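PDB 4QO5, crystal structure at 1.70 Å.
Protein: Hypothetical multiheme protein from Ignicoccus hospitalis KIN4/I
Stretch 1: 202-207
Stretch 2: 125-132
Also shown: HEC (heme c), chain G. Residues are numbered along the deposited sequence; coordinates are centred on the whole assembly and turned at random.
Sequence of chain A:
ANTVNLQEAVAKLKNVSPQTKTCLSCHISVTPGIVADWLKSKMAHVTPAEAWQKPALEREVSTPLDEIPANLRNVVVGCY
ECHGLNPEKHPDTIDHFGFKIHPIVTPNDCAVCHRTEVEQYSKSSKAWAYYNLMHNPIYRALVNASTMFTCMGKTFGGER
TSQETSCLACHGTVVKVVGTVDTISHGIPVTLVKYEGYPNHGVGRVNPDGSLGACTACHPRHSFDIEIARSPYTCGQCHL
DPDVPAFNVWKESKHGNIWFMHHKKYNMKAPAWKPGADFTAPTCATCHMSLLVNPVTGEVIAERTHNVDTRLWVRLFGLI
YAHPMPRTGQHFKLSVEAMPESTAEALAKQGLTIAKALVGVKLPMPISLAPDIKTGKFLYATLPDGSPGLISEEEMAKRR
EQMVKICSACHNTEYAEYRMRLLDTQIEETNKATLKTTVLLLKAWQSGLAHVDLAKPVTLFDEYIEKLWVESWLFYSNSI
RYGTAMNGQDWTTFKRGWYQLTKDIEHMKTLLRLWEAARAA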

# COMPACT_ATOMS: atom_id res chain seq x y z
N GLY A 202 6.38 -20.98 4.75
CA GLY A 202 5.06 -20.78 5.32
C GLY A 202 5.00 -21.36 6.73
O GLY A 202 5.77 -22.26 7.07
N VAL A 203 4.09 -20.86 7.55
CA VAL A 203 4.11 -21.19 8.98
C VAL A 203 3.87 -22.66 9.29
O VAL A 203 4.34 -23.14 10.31
CB VAL A 203 3.13 -20.32 9.78
CG1 VAL A 203 3.60 -18.88 9.75
CG2 VAL A 203 1.72 -20.46 9.20
N GLY A 204 3.11 -23.36 8.44
CA GLY A 204 2.83 -24.77 8.66
C GLY A 204 3.63 -25.70 7.76
O GLY A 204 3.17 -26.80 7.44
N ARG A 205 4.82 -25.27 7.33
CA ARG A 205 5.64 -26.10 6.44
C ARG A 205 5.87 -27.49 7.04
O ARG A 205 6.21 -27.61 8.23
CB ARG A 205 6.98 -25.45 6.17
CG ARG A 205 7.86 -26.23 5.14
CD ARG A 205 9.17 -25.49 4.96
NE ARG A 205 10.02 -25.67 6.13
CZ ARG A 205 10.94 -24.80 6.55
NH1 ARG A 205 11.13 -23.64 5.92
NH2 ARG A 205 11.66 -25.10 7.62
N VAL A 206 5.67 -28.54 6.24
CA VAL A 206 5.89 -29.91 6.73
C VAL A 206 7.31 -30.32 6.35
O VAL A 206 7.61 -30.57 5.19
CB VAL A 206 4.85 -30.89 6.14
CG1 VAL A 206 5.03 -32.29 6.73
CG2 VAL A 206 3.43 -30.36 6.39
N ASN A 207 8.17 -30.39 7.35
CA ASN A 207 9.60 -30.57 7.14
C ASN A 207 9.97 -32.02 6.85
O ASN A 207 9.18 -32.92 7.11
CB ASN A 207 10.34 -30.05 8.37
CG ASN A 207 10.16 -28.57 8.55
OD1 ASN A 207 10.64 -27.78 7.75
ND2 ASN A 207 9.44 -28.19 9.59
FE HEC G . 0.40 -15.07 11.13
CHA HEC G . -2.46 -16.93 11.74
CHB HEC G . -0.28 -13.09 13.86
CHC HEC G . 3.52 -13.69 10.87
CHD HEC G . 0.89 -16.70 8.21
NA HEC G . -1.06 -15.03 12.56
C1A HEC G . -2.17 -15.86 12.57
C2A HEC G . -3.01 -15.44 13.68
C3A HEC G . -2.41 -14.39 14.28
C4A HEC G . -1.18 -14.10 13.58
CMA HEC G . -2.93 -13.57 15.49
CAA HEC G . -4.36 -16.10 14.04
CBA HEC G . -4.16 -17.39 14.84
CGA HEC G . -4.04 -18.58 13.91
O1A HEC G . -3.04 -19.33 14.06
O2A HEC G . -4.93 -18.77 13.03
NB HEC G . 1.40 -13.66 12.13
C1B HEC G . 0.97 -12.99 13.27
C2B HEC G . 2.08 -12.19 13.78
C3B HEC G . 3.14 -12.42 12.96
C4B HEC G . 2.71 -13.30 11.91
CMB HEC G . 2.02 -11.36 15.07
CAB HEC G . 4.62 -11.98 12.98
CBB HEC G . 5.26 -11.64 14.35
NC HEC G . 1.90 -15.13 9.78
C1C HEC G . 3.13 -14.53 9.87
C2C HEC G . 3.84 -14.73 8.61
C3C HEC G . 3.24 -15.81 8.09
C4C HEC G . 1.93 -15.93 8.68
CMC HEC G . 5.36 -14.42 8.64
CAC HEC G . 3.54 -16.70 6.85
CBC HEC G . 5.02 -16.96 6.45
ND HEC G . -0.65 -16.57 10.13
C1D HEC G . -0.21 -17.11 8.91
C2D HEC G . -1.11 -18.15 8.49
C3D HEC G . -2.16 -18.23 9.59
C4D HEC G . -1.78 -17.23 10.57
CMD HEC G . -1.03 -19.00 7.20
CAD HEC G . -3.35 -19.21 9.66
CBD HEC G . -2.95 -20.43 10.49
CGD HEC G . -4.16 -21.32 10.64
O1D HEC G . -5.11 -20.93 11.38
O2D HEC G . -4.18 -22.42 10.02
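Stretch 2 (125-132) SKAWAYYN

Stretch 2 begins as a turn and ends as a helix. Residues Ser125 to Ala127 have helical backbone angles without the regular bonds. A type I turn runs from Lys126 to Ala129, closed by Ala129 N to Lys126 O at 3.1 Å. Trp128 takes the N-cap position, and the helix runs from Ala129 through Asn132 and onward. Stretch 1 has no regular helix or strand; its type I turn, Gly202 to Arg205, faces the turn of stretch 2. The two stretches are closest in register at Val203 with Lys126 and Gly204 with Ala127, whose CA atoms lie 5.4 and 4.4 Å apart. Both stretches advance in the same sense: Val203 meets Lys126, and Val206 meets Tyr130 and Tyr131.

Val203 has the largest covered area. Its CB points toward stretch 2. Val203 CG2 packs on Ala129 CB at 3.8 Å, while Val203 CG1 is 3.8 Å from Lys126 NZ. Lys126 NZ binds the heme iron, HEC FE, at 2.2 Å. Val203 CG1 also touches HEC C3C at 3.5 Å, so this valine lines both the heme and the lysine ligand.

Gly204 allows the close backbone approach. Gly204 CA lies 3.2 Å from Lys126 O and makes a CA-H...O contact with Ala127 O at 3.5 Å. A CB here would clash with the backbone nitrogens of Ala129 and Tyr130. No direct hydrogen bond joins the stretches. A water bridges them instead: it donates to Gly204 O and Ala127 O, each at 2.8 Å, and accepts from Tyr130 N at 2.9 Å.

Val206 completes the contact. Val206 CG2 lies 3.7 Å from Tyr131 CE2 and 4.2 Å from Tyr130 CD2, meeting both rings obliquely. Arg205 CB points away from stretch 2.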

# COMPACT_ATOMS: atom_id res chain seq x y z
N SER A 125 -2.30 -23.21 15.78
CA SER A 125 -2.90 -23.28 14.46
C SER A 125 -1.88 -23.03 13.35
O SER A 125 -2.00 -23.62 12.27
CB SER A 125 -4.03 -22.24 14.33
OG SER A 125 -4.95 -22.37 15.39
N LYS A 126 -0.89 -22.17 13.61
CA LYS A 126 0.15 -21.89 12.61
C LYS A 126 0.90 -23.16 12.23
O LYS A 126 1.15 -23.41 11.06
CB LYS A 126 1.14 -20.85 13.14
CG LYS A 126 0.59 -19.40 13.11
CD LYS A 126 1.60 -18.44 13.73
CE LYS A 126 1.21 -16.99 13.52
NZ LYS A 126 1.56 -16.70 12.11
N ALA A 127 1.27 -23.96 13.23
CA ALA A 127 2.06 -25.16 12.96
C ALA A 127 1.28 -26.13 12.07
O ALA A 127 1.85 -26.87 11.26
CB ALA A 127 2.47 -25.84 14.26
N TRP A 128 -0.04 -26.11 12.23
CA TRP A 128 -0.93 -27.03 11.54
C TRP A 128 -1.55 -26.45 10.28
O TRP A 128 -2.47 -27.04 9.70
CB TRP A 128 -2.03 -27.49 12.51
CG TRP A 128 -1.49 -28.39 13.58
CD1 TRP A 128 -1.12 -28.04 14.85
CD2 TRP A 128 -1.21 -29.79 13.45
NE1 TRP A 128 -0.64 -29.14 15.52
CE2 TRP A 128 -0.68 -30.23 14.69
CE3 TRP A 128 -1.36 -30.72 12.42
CZ2 TRP A 128 -0.31 -31.55 14.91
CZ3 TRP A 128 -0.98 -32.04 12.64
CH2 TRP A 128 -0.47 -32.44 13.88
N ALA A 129 -1.01 -25.31 9.83
CA ALA A 129 -1.63 -24.51 8.76
C ALA A 129 -1.76 -25.24 7.43
O ALA A 129 -2.72 -25.03 6.71
CB ALA A 129 -0.89 -23.17 8.56
N TYR A 130 -0.80 -26.10 7.09
CA TYR A 130 -0.94 -26.87 5.86
C TYR A 130 -2.14 -27.82 5.95
O TYR A 130 -2.95 -27.88 5.03
CB TYR A 130 0.34 -27.64 5.49
CG TYR A 130 0.14 -28.57 4.31
CD1 TYR A 130 0.34 -28.12 3.00
CD2 TYR A 130 -0.25 -29.90 4.49
CE1 TYR A 130 0.16 -28.96 1.93
CE2 TYR A 130 -0.44 -30.75 3.41
CZ TYR A 130 -0.23 -30.28 2.13
OH TYR A 130 -0.42 -31.13 1.07
N TYR A 131 -2.24 -28.57 7.04
CA TYR A 131 -3.35 -29.50 7.22
C TYR A 131 -4.69 -28.79 7.40
O TYR A 131 -5.72 -29.24 6.86
CB TYR A 131 -3.06 -30.49 8.35
CG TYR A 131 -1.84 -31.31 8.03
CD1 TYR A 131 -1.91 -32.36 7.12
CD2 TYR A 131 -0.61 -31.01 8.59
CE1 TYR A 131 -0.79 -33.11 6.80
CE2 TYR A 131 0.52 -31.75 8.27
CZ TYR A 131 0.42 -32.79 7.38
OH TYR A 131 1.55 -33.52 7.07
N ASN A 132 -4.68 -27.68 8.12
CA ASN A 132 -5.90 -26.88 8.29
C ASN A 132 -6.50 -26.47 6.95
O ASN A 132 -7.72 -26.51 6.77
CB ASN A 132 -5.66 -25.66 9.17
CG ASN A 132 -5.45 -26.02 10.63
OD1 ASN A 132 -5.82 -27.11 11.06
ND2 ASN A 132 -4.85 -25.11 11.39
O HOH W 1 0.96 -27.75 8.78